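Local coordinates for protein spermidine N(1)-acetyltransferase (Thermoplasma acidophilum, PDB 3NE7) that transfers the acetyl group of acetyl-CoA to polyamines such as spermidine, releasing CoA and limiting polyamine toxicity, at residues Ile5-Ile10 / Asp62-Gly67; Ser23-Tyr28 / Tyr36-Ile41; Ala29-Glu34 / Tyr126-Asn131; Leu80-Asn85 / Lys118-Cys123. All coordinates share one frame; numbering follows the deposited sequence.

Contact 1. Residues Ile5-Ile10 / Asp62-Gly67; sequences IRKLSI and DILFLG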
# COMPACT_ATOMS: atom_id res chain seq x y z
N ILE A 5 -0.12 2.97 14.06
CA ILE A 5 -0.07 3.54 12.72
C ILE A 5 0.49 4.96 12.73
O ILE A 5 -0.02 5.83 13.43
CB ILE A 5 -1.47 3.69 12.05
CG1 ILE A 5 -2.31 2.40 12.12
CG2 ILE A 5 -1.30 4.21 10.64
CD1 ILE A 5 -1.68 1.16 11.59
N ARG A 6 1.50 5.21 11.90
CA ARG A 6 2.05 6.56 11.72
C ARG A 6 2.84 6.69 10.42
O ARG A 6 3.23 5.71 9.80
CB ARG A 6 2.99 6.90 12.89
CG ARG A 6 4.19 5.99 12.99
CD ARG A 6 5.20 6.41 14.06
NE ARG A 6 6.30 5.45 14.13
CZ ARG A 6 6.40 4.44 15.00
NH1 ARG A 6 7.45 3.62 14.95
NH2 ARG A 6 5.48 4.25 15.96
N LYS A 7 3.12 7.94 10.07
CA LYS A 7 3.95 8.21 8.91
C LYS A 7 5.32 7.56 9.05
O LYS A 7 5.94 7.62 10.09
CB LYS A 7 4.12 9.71 8.69
CG LYS A 7 2.93 10.39 8.00
CD LYS A 7 3.22 11.86 7.76
CE LYS A 7 2.15 12.46 6.87
NZ LYS A 7 2.48 13.89 6.58
N LEU A 8 5.76 6.92 7.98
CA LEU A 8 7.14 6.45 7.90
C LEU A 8 8.10 7.62 7.93
O LEU A 8 7.74 8.77 7.59
CB LEU A 8 7.38 5.66 6.60
CG LEU A 8 6.52 4.42 6.40
CD1 LEU A 8 7.11 3.61 5.27
CD2 LEU A 8 6.43 3.64 7.65
N SER A 9 9.32 7.32 8.37
CA SER A 9 10.40 8.28 8.34
C SER A 9 11.61 7.56 7.77
O SER A 9 11.60 6.33 7.62
CB SER A 9 10.67 8.79 9.75
OG SER A 9 10.99 7.70 10.59
N ILE A 10 12.67 8.30 7.42
CA ILE A 10 13.77 7.66 6.69
C ILE A 10 14.38 6.47 7.45
O ILE A 10 14.91 5.56 6.84
CB ILE A 10 14.88 8.64 6.30
CG1 ILE A 10 15.60 9.18 7.53
CG2 ILE A 10 14.31 9.77 5.45
CD1 ILE A 10 16.60 10.24 7.19
N ASP A 62 2.57 15.25 -2.15
CA ASP A 62 1.70 14.46 -3.01
C ASP A 62 1.75 12.96 -2.69
O ASP A 62 1.22 12.16 -3.42
CB ASP A 62 2.10 14.71 -4.48
CG ASP A 62 3.51 14.22 -4.80
OD1 ASP A 62 4.39 14.29 -3.88
OD2 ASP A 62 3.76 13.76 -5.95
N ILE A 63 2.43 12.59 -1.62
CA ILE A 63 2.47 11.22 -1.18
C ILE A 63 2.03 11.15 0.29
O ILE A 63 2.32 12.04 1.08
CB ILE A 63 3.89 10.63 -1.32
CG1 ILE A 63 4.36 10.61 -2.79
CG2 ILE A 63 3.94 9.22 -0.71
CD1 ILE A 63 3.79 9.52 -3.66
N LEU A 64 1.29 10.12 0.64
CA LEU A 64 1.02 9.76 2.03
C LEU A 64 1.55 8.35 2.23
O LEU A 64 1.13 7.46 1.50
CB LEU A 64 -0.48 9.75 2.34
CG LEU A 64 -0.76 9.37 3.81
CD1 LEU A 64 -0.26 10.45 4.78
CD2 LEU A 64 -2.22 9.09 4.02
N PHE A 65 2.44 8.14 3.20
CA PHE A 65 3.13 6.87 3.35
C PHE A 65 3.10 6.45 4.83
O PHE A 65 3.79 7.02 5.65
CB PHE A 65 4.56 7.03 2.87
CG PHE A 65 5.18 5.79 2.28
CD1 PHE A 65 4.69 4.51 2.57
CD2 PHE A 65 6.27 5.90 1.44
CE1 PHE A 65 5.28 3.38 2.02
CE2 PHE A 65 6.86 4.79 0.87
CZ PHE A 65 6.37 3.53 1.16
N LEU A 66 2.24 5.47 5.16
CA LEU A 66 2.04 5.10 6.57
C LEU A 66 2.50 3.67 6.78
O LEU A 66 2.46 2.85 5.86
CB LEU A 66 0.57 5.21 7.01
CG LEU A 66 -0.24 6.51 6.84
CD1 LEU A 66 -1.71 6.25 7.19
CD2 LEU A 66 0.29 7.70 7.66
N GLY A 67 2.93 3.40 8.02
CA GLY A 67 3.23 2.07 8.48
C GLY A 67 2.45 1.60 9.71
O GLY A 67 1.97 2.39 10.57
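Leu8 leans from the end of the first strand onto Phe65 and Gly67. Its CB lies beside the carbonyl oxygen of Phe65; CG, anti to the Leu8 carbonyl carbon (chi1 -59°), is still near that oxygen and approaches Gly67 N. This torsion carries the methyls to different targets: CD1 settles over one face of the Phe65 ring, 3.9 Å from the ring centroid and displaced toward the rim, a CH-pi contact, while CD2 presses on Gly67, 3.5 Å from its N. Behind this side chain runs the antiparallel pairing of edge strand 3-7 with strand 63-70 in the GNAT sheet. Arg6 and Gly67 form a hydrogen-bonded pair, with Gly67 N to Arg6 O at 2.9 Å and nearly straight (176°) and Arg6 N to Gly67 O at 3.2 Å. Leu8 N extends the ladder to Phe65 O. On the other face, Ile5 CG2 meets Leu66 CD1, and helix 103-117 packs against Ile5. Lys7 runs extended past Leu66 CD2, its CE 3.8 Å from Leu64 CD1, before NZ hydrogen-bonds to Asn60 OD1 and Ser57 O.

Contact 2. Residues Ser23-Tyr28 / Tyr36-Ile41; sequences SWKWTY and YIESWI. With COA (coenzyme A), chain C; SO4 (sulfate ion), chain F.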
# COMPACT_ATOMS: atom_id res chain seq x y z
N SER A 23 6.19 -9.61 1.33
CA SER A 23 4.79 -9.59 0.93
C SER A 23 4.66 -9.87 -0.56
O SER A 23 3.84 -10.68 -0.99
CB SER A 23 4.17 -8.26 1.31
OG SER A 23 2.76 -8.29 1.27
N TRP A 24 5.48 -9.24 -1.36
CA TRP A 24 5.46 -9.49 -2.81
C TRP A 24 5.66 -10.97 -3.17
O TRP A 24 4.95 -11.52 -4.01
CB TRP A 24 6.55 -8.66 -3.51
CG TRP A 24 6.03 -7.40 -4.13
CD1 TRP A 24 5.67 -6.27 -3.48
CD2 TRP A 24 5.81 -7.17 -5.53
NE1 TRP A 24 5.24 -5.32 -4.40
CE2 TRP A 24 5.31 -5.85 -5.66
CE3 TRP A 24 6.01 -7.94 -6.68
CZ2 TRP A 24 4.99 -5.29 -6.90
CZ3 TRP A 24 5.70 -7.39 -7.92
CH2 TRP A 24 5.20 -6.06 -8.02
N LYS A 25 6.64 -11.61 -2.54
CA LYS A 25 6.96 -13.00 -2.89
C LYS A 25 5.77 -13.90 -2.60
O LYS A 25 5.48 -14.81 -3.33
CB LYS A 25 8.19 -13.52 -2.14
CG LYS A 25 9.52 -12.97 -2.66
CD LYS A 25 10.71 -13.50 -1.86
CE LYS A 25 12.00 -13.56 -2.69
NZ LYS A 25 13.26 -13.76 -1.88
N TRP A 26 5.07 -13.62 -1.51
CA TRP A 26 3.89 -14.38 -1.14
C TRP A 26 2.69 -14.05 -2.02
O TRP A 26 2.01 -14.94 -2.50
CB TRP A 26 3.56 -14.03 0.32
CG TRP A 26 2.44 -14.75 0.90
CD1 TRP A 26 2.42 -16.05 1.29
CD2 TRP A 26 1.16 -14.21 1.24
NE1 TRP A 26 1.19 -16.37 1.83
CE2 TRP A 26 0.40 -15.25 1.83
CE3 TRP A 26 0.59 -12.95 1.12
CZ2 TRP A 26 -0.91 -15.08 2.25
CZ3 TRP A 26 -0.72 -12.76 1.57
CH2 TRP A 26 -1.46 -13.84 2.12
N THR A 27 2.44 -12.76 -2.21
CA THR A 27 1.26 -12.30 -2.93
C THR A 27 1.26 -12.78 -4.41
O THR A 27 0.23 -13.18 -4.96
CB THR A 27 1.22 -10.73 -2.93
OG1 THR A 27 1.17 -10.27 -1.57
CG2 THR A 27 0.05 -10.18 -3.69
N TYR A 28 2.42 -12.73 -5.04
CA TYR A 28 2.52 -13.00 -6.48
C TYR A 28 3.08 -14.37 -6.81
O TYR A 28 3.43 -14.61 -7.95
CB TYR A 28 3.32 -11.90 -7.17
CG TYR A 28 2.65 -10.56 -6.98
CD1 TYR A 28 1.45 -10.26 -7.61
CD2 TYR A 28 3.18 -9.63 -6.13
CE1 TYR A 28 0.82 -9.03 -7.41
CE2 TYR A 28 2.57 -8.43 -5.92
CZ TYR A 28 1.38 -8.12 -6.55
OH TYR A 28 0.79 -6.87 -6.27
N TYR A 36 11.57 -12.00 -11.56
CA TYR A 36 10.81 -10.80 -11.92
C TYR A 36 10.56 -9.94 -10.65
O TYR A 36 10.88 -8.74 -10.62
CB TYR A 36 9.47 -11.18 -12.57
CG TYR A 36 8.54 -10.02 -12.87
CD1 TYR A 36 8.32 -9.61 -14.17
CD2 TYR A 36 7.86 -9.34 -11.86
CE1 TYR A 36 7.47 -8.54 -14.48
CE2 TYR A 36 7.00 -8.26 -12.14
CZ TYR A 36 6.82 -7.87 -13.46
OH TYR A 36 5.97 -6.83 -13.75
N ILE A 37 10.01 -10.57 -9.62
CA ILE A 37 9.74 -9.91 -8.33
C ILE A 37 11.00 -9.25 -7.74
O ILE A 37 10.98 -8.10 -7.31
CB ILE A 37 9.20 -10.93 -7.29
CG1 ILE A 37 7.79 -11.40 -7.66
CG2 ILE A 37 9.22 -10.33 -5.89
CD1 ILE A 37 7.30 -12.66 -6.85
N GLU A 38 12.10 -10.00 -7.72
CA GLU A 38 13.35 -9.52 -7.16
C GLU A 38 13.85 -8.31 -7.97
O GLU A 38 14.38 -7.34 -7.40
CB GLU A 38 14.38 -10.67 -7.13
CG GLU A 38 15.71 -10.34 -6.42
CD GLU A 38 16.40 -11.60 -5.81
OE1 GLU A 38 17.65 -11.76 -5.99
OE2 GLU A 38 15.69 -12.40 -5.15
N SER A 39 13.66 -8.36 -9.28
CA SER A 39 13.97 -7.25 -10.18
C SER A 39 13.08 -6.06 -9.95
O SER A 39 13.54 -4.93 -9.96
CB SER A 39 13.83 -7.65 -11.65
OG SER A 39 15.10 -7.77 -12.24
N TRP A 40 11.79 -6.32 -9.80
CA TRP A 40 10.85 -5.25 -9.56
C TRP A 40 11.18 -4.55 -8.22
O TRP A 40 11.29 -3.30 -8.16
CB TRP A 40 9.41 -5.75 -9.59
CG TRP A 40 8.42 -4.64 -9.64
CD1 TRP A 40 7.81 -4.04 -8.59
CD2 TRP A 40 7.93 -3.99 -10.82
NE1 TRP A 40 6.96 -3.05 -9.02
CE2 TRP A 40 7.01 -3.00 -10.39
CE3 TRP A 40 8.16 -4.16 -12.19
CZ2 TRP A 40 6.34 -2.16 -11.28
CZ3 TRP A 40 7.48 -3.32 -13.09
CH2 TRP A 40 6.59 -2.34 -12.63
N ILE A 41 11.38 -5.35 -7.16
CA ILE A 41 11.74 -4.82 -5.83
C ILE A 41 13.03 -3.98 -5.94
O ILE A 41 13.09 -2.89 -5.40
CB ILE A 41 11.89 -5.92 -4.75
CG1 ILE A 41 10.54 -6.60 -4.45
CG2 ILE A 41 12.52 -5.34 -3.46
CD1 ILE A 41 9.56 -5.74 -3.57
N1A COA C . -5.58 -15.41 2.71
C2A COA C . -6.69 -15.23 1.96
N3A COA C . -7.43 -14.10 2.03
C4A COA C . -7.06 -13.10 2.89
C5A COA C . -5.85 -13.30 3.72
C6A COA C . -5.14 -14.47 3.59
N6A COA C . -4.04 -14.67 4.34
N7A COA C . -5.69 -12.19 4.44
C8A COA C . -6.71 -11.35 4.14
N9A COA C . -7.53 -11.87 3.22
C1B COA C . -8.70 -11.17 2.63
C2B COA C . -9.98 -11.99 2.63
O2B COA C . -10.82 -11.55 1.54
C3B COA C . -10.50 -11.67 4.02
O3B COA C . -11.87 -11.84 4.24
P3B COA C . -12.46 -13.21 4.85
O7A COA C . -12.43 -13.08 6.37
O8A COA C . -11.63 -14.32 4.29
O9A COA C . -13.83 -13.15 4.30
C4B COA C . -10.10 -10.22 4.23
O4B COA C . -8.98 -9.99 3.38
C5B COA C . -9.73 -9.94 5.68
O5B COA C . -9.56 -8.52 5.84
P1A COA C . -8.42 -7.90 6.73
O1A COA C . -8.10 -8.80 7.89
O2A COA C . -8.89 -6.51 6.96
O3A COA C . -7.21 -7.92 5.67
P2A COA C . -5.64 -7.67 5.95
O4A COA C . -4.93 -8.99 5.66
O5A COA C . -5.44 -7.02 7.32
O6A COA C . -5.19 -6.67 4.78
CBP COA C . -4.25 -7.05 2.56
CCP COA C . -5.50 -7.01 3.40
CDP COA C . -4.61 -7.20 1.07
CEP COA C . -3.52 -5.75 2.75
CAP COA C . -3.31 -8.13 3.11
OAP COA C . -4.00 -9.38 3.15
C9P COA C . -2.04 -8.21 2.27
O9P COA C . -1.07 -7.52 2.55
N8P COA C . -2.04 -9.02 1.21
C7P COA C . -0.93 -9.25 0.28
C6P COA C . -0.62 -8.02 -0.59
C5P COA C . -1.80 -7.55 -1.41
O5P COA C . -2.53 -8.35 -2.00
N4P COA C . -1.97 -6.23 -1.42
C3P COA C . -2.97 -5.34 -2.00
C2P COA C . -2.92 -5.44 -3.51
S1P COA C . -1.37 -4.79 -4.14
S SO4 F . 4.47 -0.93 -7.67
O1 SO4 F . 5.84 -0.67 -8.06
O2 SO4 F . 3.84 -1.53 -8.82
O3 SO4 F . 4.39 -1.80 -6.46
O4 SO4 F . 3.81 0.30 -7.28
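Trp24 fills the space between helices 13-27 and 34-44, meeting Ile37, Trp40 and Ile41 with different parts of its indole. The two short helical segments run roughly antiparallel, at 148°, and their axes come no closer than 10.1 Å, a spacing bridged by large side chains. The tight part is apolar. Ile41 CD1 lies over one face of the five-membered ring of Trp24, 4.2 Å from its centroid, and Ile37 CG2 touches Trp24 CB at 3.9 Å. At the far end of the indole, Trp24 CH2 comes within 3.3 Å of Trp40 CD1; the planes are only 23° apart, but the rings barely overlap. CG1 of Ile37 stands anti to its carbonyl carbon (chi1 -69°), bringing CD1 to Trp24 O and Tyr28 CB.

The solvent side is looser: Lys25 NZ and Glu38 OE2 are 4.3 Å apart, opposite charges too distant for a salt bridge. At the indole edges lies a sulfate, probably from the crystallisation liquor; its O1 accepts a hydrogen bond from Trp40 NE1 (2.8 Å), and Tyr45 OH, partner of Trp24 NE1, also holds it. Toward the cofactor, Thr27 OG1 hydrogen-bonds to Ser23 O while its side chain lies against the pantetheine arm. Apolar packing thus holds the helices together, while Trp40 NE1 can bind an anion and Tyr28 OH, bonded to Tyr93 OH, lies 3.7 Å from S1P of coenzyme A.

Contact 3. Residues Ala29-Glu34 / Tyr126-Asn131; sequences AGIYSE and YVHRQN. With COA (coenzyme A), chain C; BME (beta-mercaptoethanol), chain D.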
# COMPACT_ATOMS: atom_id res chain seq x y z
N ALA A 29 3.14 -15.26 -5.82
CA ALA A 29 3.54 -16.65 -6.04
C ALA A 29 2.86 -17.30 -7.24
O ALA A 29 3.52 -17.95 -8.08
CB ALA A 29 3.29 -17.49 -4.77
N GLY A 30 1.55 -17.12 -7.39
CA GLY A 30 0.87 -17.71 -8.55
C GLY A 30 1.14 -17.01 -9.88
O GLY A 30 0.79 -17.52 -10.93
N ILE A 31 1.80 -15.86 -9.86
CA ILE A 31 1.57 -14.85 -10.89
C ILE A 31 2.85 -14.38 -11.60
O ILE A 31 2.87 -14.30 -12.81
CB ILE A 31 0.78 -13.66 -10.26
CG1 ILE A 31 -0.49 -14.16 -9.58
CG2 ILE A 31 0.40 -12.59 -11.28
CD1 ILE A 31 -1.23 -13.11 -8.79
N TYR A 32 3.89 -14.06 -10.84
CA TYR A 32 5.15 -13.65 -11.40
C TYR A 32 6.27 -14.58 -10.96
O TYR A 32 6.12 -15.29 -9.98
CB TYR A 32 5.50 -12.26 -10.90
CG TYR A 32 4.57 -11.16 -11.32
CD1 TYR A 32 4.13 -11.06 -12.62
CD2 TYR A 32 4.20 -10.18 -10.42
CE1 TYR A 32 3.29 -10.03 -13.01
CE2 TYR A 32 3.37 -9.14 -10.80
CZ TYR A 32 2.92 -9.08 -12.09
OH TYR A 32 2.09 -8.05 -12.44
N SER A 33 7.39 -14.54 -11.67
CA SER A 33 8.56 -15.37 -11.31
C SER A 33 9.37 -14.71 -10.18
O SER A 33 9.38 -13.47 -10.01
CB SER A 33 9.47 -15.65 -12.53
OG SER A 33 10.13 -14.48 -12.97
N GLU A 34 10.03 -15.58 -9.42
CA GLU A 34 10.95 -15.21 -8.32
C GLU A 34 11.89 -14.06 -8.71
O GLU A 34 12.04 -13.07 -7.98
CB GLU A 34 11.78 -16.45 -7.91
CG GLU A 34 10.97 -17.78 -7.71
CD GLU A 34 10.87 -18.69 -8.96
OE1 GLU A 34 11.83 -18.74 -9.77
OE2 GLU A 34 9.83 -19.38 -9.12
N TYR A 126 -5.11 0.05 -8.68
CA TYR A 126 -4.85 -1.01 -9.68
C TYR A 126 -4.55 -2.32 -8.97
O TYR A 126 -3.64 -2.40 -8.13
CB TYR A 126 -3.67 -0.61 -10.58
CG TYR A 126 -3.99 0.50 -11.58
CD1 TYR A 126 -4.08 0.24 -12.97
CD2 TYR A 126 -4.20 1.80 -11.14
CE1 TYR A 126 -4.37 1.27 -13.89
CE2 TYR A 126 -4.49 2.85 -12.04
CZ TYR A 126 -4.58 2.57 -13.41
OH TYR A 126 -4.85 3.62 -14.26
N VAL A 127 -5.33 -3.35 -9.25
CA VAL A 127 -5.08 -4.64 -8.62
C VAL A 127 -5.04 -5.69 -9.69
O VAL A 127 -5.90 -5.72 -10.55
CB VAL A 127 -6.15 -4.97 -7.56
CG1 VAL A 127 -7.57 -5.02 -8.18
CG2 VAL A 127 -5.78 -6.28 -6.83
N HIS A 128 -4.01 -6.53 -9.64
CA HIS A 128 -3.87 -7.64 -10.57
C HIS A 128 -5.10 -8.55 -10.45
O HIS A 128 -5.48 -8.93 -9.35
CB HIS A 128 -2.58 -8.42 -10.31
CG HIS A 128 -2.14 -9.24 -11.47
ND1 HIS A 128 -2.70 -10.47 -11.77
CD2 HIS A 128 -1.18 -9.02 -12.42
CE1 HIS A 128 -2.11 -10.96 -12.86
NE2 HIS A 128 -1.21 -10.09 -13.28
N ARG A 129 -5.68 -8.92 -11.59
CA ARG A 129 -6.91 -9.72 -11.61
C ARG A 129 -6.80 -11.11 -10.95
O ARG A 129 -7.80 -11.61 -10.42
CB ARG A 129 -7.47 -9.82 -13.04
CG ARG A 129 -6.75 -10.78 -13.98
CD ARG A 129 -7.42 -10.81 -15.37
NE ARG A 129 -7.27 -9.48 -15.94
CZ ARG A 129 -8.05 -8.89 -16.84
NH1 ARG A 129 -9.10 -9.48 -17.36
NH2 ARG A 129 -7.72 -7.65 -17.22
N GLN A 130 -5.59 -11.71 -10.96
CA GLN A 130 -5.36 -13.00 -10.30
C GLN A 130 -5.02 -12.87 -8.81
O GLN A 130 -4.88 -13.86 -8.13
CB GLN A 130 -4.26 -13.77 -11.03
CG GLN A 130 -4.75 -14.44 -12.34
CD GLN A 130 -3.67 -14.59 -13.39
OE1 GLN A 130 -3.83 -14.14 -14.53
NE2 GLN A 130 -2.56 -15.20 -13.01
N ASN A 131 -4.86 -11.65 -8.29
CA ASN A 131 -4.63 -11.48 -6.86
C ASN A 131 -5.93 -11.47 -6.07
O ASN A 131 -6.47 -10.42 -5.72
CB ASN A 131 -3.80 -10.24 -6.58
CG ASN A 131 -3.57 -10.02 -5.12
OD1 ASN A 131 -3.89 -10.88 -4.29
ND2 ASN A 131 -3.06 -8.86 -4.79
N1A COA C . -5.58 -15.41 2.71
C2A COA C . -6.69 -15.23 1.96
N3A COA C . -7.43 -14.10 2.03
C4A COA C . -7.06 -13.10 2.89
C5A COA C . -5.85 -13.30 3.72
C6A COA C . -5.14 -14.47 3.59
N6A COA C . -4.04 -14.67 4.34
N7A COA C . -5.69 -12.19 4.44
C8A COA C . -6.71 -11.35 4.14
N9A COA C . -7.53 -11.87 3.22
C1B COA C . -8.70 -11.17 2.63
C2B COA C . -9.98 -11.99 2.63
O2B COA C . -10.82 -11.55 1.54
C3B COA C . -10.50 -11.67 4.02
O3B COA C . -11.87 -11.84 4.24
P3B COA C . -12.46 -13.21 4.85
O7A COA C . -12.43 -13.08 6.37
O8A COA C . -11.63 -14.32 4.29
O9A COA C . -13.83 -13.15 4.30
C4B COA C . -10.10 -10.22 4.23
O4B COA C . -8.98 -9.99 3.38
C5B COA C . -9.73 -9.94 5.68
O5B COA C . -9.56 -8.52 5.84
P1A COA C . -8.42 -7.90 6.73
O1A COA C . -8.10 -8.80 7.89
O2A COA C . -8.89 -6.51 6.96
O3A COA C . -7.21 -7.92 5.67
P2A COA C . -5.64 -7.67 5.95
O4A COA C . -4.93 -8.99 5.66
O5A COA C . -5.44 -7.02 7.32
O6A COA C . -5.19 -6.67 4.78
CBP COA C . -4.25 -7.05 2.56
CCP COA C . -5.50 -7.01 3.40
CDP COA C . -4.61 -7.20 1.07
CEP COA C . -3.52 -5.75 2.75
CAP COA C . -3.31 -8.13 3.11
OAP COA C . -4.00 -9.38 3.15
C9P COA C . -2.04 -8.21 2.27
O9P COA C . -1.07 -7.52 2.55
N8P COA C . -2.04 -9.02 1.21
C7P COA C . -0.93 -9.25 0.28
C6P COA C . -0.62 -8.02 -0.59
C5P COA C . -1.80 -7.55 -1.41
O5P COA C . -2.53 -8.35 -2.00
N4P COA C . -1.97 -6.23 -1.42
C3P COA C . -2.97 -5.34 -2.00
C2P COA C . -2.92 -5.44 -3.51
S1P COA C . -1.37 -4.79 -4.14
C1 BME D . -2.59 -1.20 -5.21
C2 BME D . -2.20 -1.35 -3.76
O1 BME D . -3.69 -2.07 -5.39
S2 BME D . -1.26 -2.88 -3.62
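This is a small side-chain contact, without hydrogen bonds between its partners, in which Ile31 and Tyr32 of the loop between helices 13-27 and 34-44 meet His128 and Gln130 where strand 122-128 ends. Ile31 CG2 sits over one face of the imidazole, 3.6 Å from its centroid, a CH-pi contact; chi1 of -54° sets CG2 anti to the backbone N, over the ring, and sends CG1 and CD1 to Gln130 CB. Tyr32 approaches obliquely, its OH 3.4 Å from His128 CD2 and the ring planes at 81°. The imidazole is steadied from its own segment: Gln130 N donates to His128 ND1 (3.2 Å), within a type I turn closed by Asn131 N to His128 O. Asn131 ND2 then gives a nearly straight bond (2.9 Å, 175°) to the pantetheine oxygen O5P of coenzyme A, while its OD1 caps helix 132-139 at Gly134 N. Trp24 of helix 13-27 adjoins Tyr32, Tyr36 of helix 34-44 stacks on Tyr32, and strand 152-158 flanks His128 through Asp152.

Contact 4. Residues Leu80-Asn85 / Lys118-Cys123; sequences LKIIAN and KGILEC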
# COMPACT_ATOMS: atom_id res chain seq x y z
N LEU A 80 -0.15 6.21 -0.65
CA LEU A 80 -1.08 6.90 -1.52
C LEU A 80 -0.36 8.03 -2.27
O LEU A 80 0.59 8.63 -1.76
CB LEU A 80 -2.24 7.49 -0.70
CG LEU A 80 -3.37 6.53 -0.30
CD1 LEU A 80 -2.96 5.52 0.69
CD2 LEU A 80 -4.50 7.34 0.26
N LYS A 81 -0.86 8.29 -3.48
CA LYS A 81 -0.38 9.33 -4.34
C LYS A 81 -1.59 10.21 -4.57
O LYS A 81 -2.67 9.71 -4.92
CB LYS A 81 0.11 8.75 -5.67
CG LYS A 81 0.82 9.79 -6.54
CD LYS A 81 1.65 9.12 -7.61
CE LYS A 81 2.63 10.05 -8.20
NZ LYS A 81 3.01 9.56 -9.56
N ILE A 82 -1.43 11.51 -4.36
CA ILE A 82 -2.51 12.47 -4.49
C ILE A 82 -2.20 13.31 -5.70
O ILE A 82 -1.11 13.82 -5.80
CB ILE A 82 -2.57 13.48 -3.31
CG1 ILE A 82 -2.61 12.84 -1.90
CG2 ILE A 82 -3.78 14.38 -3.46
CD1 ILE A 82 -2.25 11.35 -1.76
N ILE A 83 -3.15 13.44 -6.59
CA ILE A 83 -3.09 14.40 -7.68
C ILE A 83 -4.44 15.14 -7.68
O ILE A 83 -5.49 14.51 -7.80
CB ILE A 83 -2.92 13.72 -9.06
CG1 ILE A 83 -1.67 12.81 -9.05
CG2 ILE A 83 -2.84 14.81 -10.19
CD1 ILE A 83 -1.47 11.91 -10.34
N ALA A 84 -4.40 16.47 -7.56
CA ALA A 84 -5.62 17.27 -7.48
C ALA A 84 -6.35 16.81 -6.21
O ALA A 84 -5.73 16.67 -5.17
CB ALA A 84 -6.50 17.05 -8.75
N ASN A 85 -7.65 16.56 -6.31
CA ASN A 85 -8.43 16.03 -5.19
C ASN A 85 -8.80 14.60 -5.44
O ASN A 85 -9.93 14.19 -5.14
CB ASN A 85 -9.72 16.84 -5.01
CG ASN A 85 -9.46 18.22 -4.46
OD1 ASN A 85 -10.25 19.15 -4.68
ND2 ASN A 85 -8.35 18.38 -3.74
N LYS A 118 -8.19 16.29 4.15
CA LYS A 118 -7.67 17.13 3.06
C LYS A 118 -8.72 17.46 1.97
O LYS A 118 -8.41 18.13 0.99
CB LYS A 118 -6.43 16.46 2.41
CG LYS A 118 -5.10 16.68 3.15
CD LYS A 118 -3.91 16.14 2.32
CE LYS A 118 -2.55 16.27 3.04
NZ LYS A 118 -2.10 17.70 3.30
N GLY A 119 -9.96 17.00 2.13
CA GLY A 119 -10.99 17.23 1.12
C GLY A 119 -10.94 16.31 -0.10
O GLY A 119 -11.61 16.56 -1.08
N ILE A 120 -10.18 15.23 -0.04
CA ILE A 120 -10.13 14.29 -1.16
C ILE A 120 -11.22 13.24 -0.96
O ILE A 120 -11.29 12.62 0.10
CB ILE A 120 -8.79 13.57 -1.28
CG1 ILE A 120 -7.64 14.53 -1.60
CG2 ILE A 120 -8.87 12.55 -2.41
CD1 ILE A 120 -7.57 15.81 -0.78
N LEU A 121 -12.06 13.06 -1.97
CA LEU A 121 -13.29 12.27 -1.83
C LEU A 121 -13.40 11.10 -2.82
O LEU A 121 -14.49 10.57 -3.07
CB LEU A 121 -14.48 13.21 -2.00
CG LEU A 121 -14.73 14.17 -0.83
CD1 LEU A 121 -15.88 15.12 -1.17
CD2 LEU A 121 -15.02 13.37 0.47
N GLU A 122 -12.27 10.68 -3.38
CA GLU A 122 -12.24 9.64 -4.38
C GLU A 122 -10.89 8.94 -4.31
O GLU A 122 -9.86 9.60 -4.24
CB GLU A 122 -12.47 10.23 -5.78
CG GLU A 122 -12.60 9.16 -6.89
CD GLU A 122 -12.63 9.74 -8.32
OE1 GLU A 122 -11.64 9.48 -9.06
OE2 GLU A 122 -13.62 10.44 -8.69
N CYS A 123 -10.91 7.62 -4.33
CA CYS A 123 -9.72 6.78 -4.32
C CYS A 123 -9.84 5.76 -5.46
O CYS A 123 -10.85 5.11 -5.59
CB CYS A 123 -9.60 6.05 -2.99
SG CYS A 123 -8.03 5.18 -2.79
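Ile120, itself buried, is covered by the exposed Asn85, which it meets with both branches of its side chain. CG2 is the nearer, 3.4 Å from the carbonyl oxygen of Asn85, whereas CG1 lies 4.0 Å from Asn85 CA and passes CD1 on to the amide, 4.0 Å from ND2. A chi1 of -64° turns CG2 anti to the backbone N, toward Asn85 O. A second, looser apolar touch comes from Ile82, whose CG2 stands 4.3 Å from Ile120 CG1. No hydrogen bond joins the segments, so the contact rests on van der Waals packing.

What places Ile120 is the end of helix 103-117: Gly119, with positive phi, closes a Schellman motif and turns the chain toward strand 122-128. Asn85 is placed by the beta-hairpin turn between strands 73-83 and 86-94, where Ala84 also has positive phi. Farther out, Met115 of helix 103-117 packs on Ile82, strand 86-94 pairs with Glu122 through Ala87, and Leu121 is bonded through its backbone to Tyr159.

The four contacts sample the sheet and the cofactor side of a GNAT fold. Contacts 1 and 4 lie 16 Å apart, centre to centre, and join directly, since strands 63-70 and 73-83 are sheet neighbours bonded through Leu64 O to Leu80 N and Asp62 O to Ile82 N. Contacts 2 and 3, only 9 Å apart between centres, meet where Thr27 and Trp24 touch Asn131 and Tyr32. Contact 3 shares strand 122-128 with contact 4. Along the chain, contact 2 falls wholly between the segments of contact 1, and contact 4 between those of contact 3. Contact 1 thus pairs sheet strands, contact 4 packs a hairpin turn on the link from helix 103-117 to strand 122-128, and contacts 2 and 3 border the acetyl-CoA site.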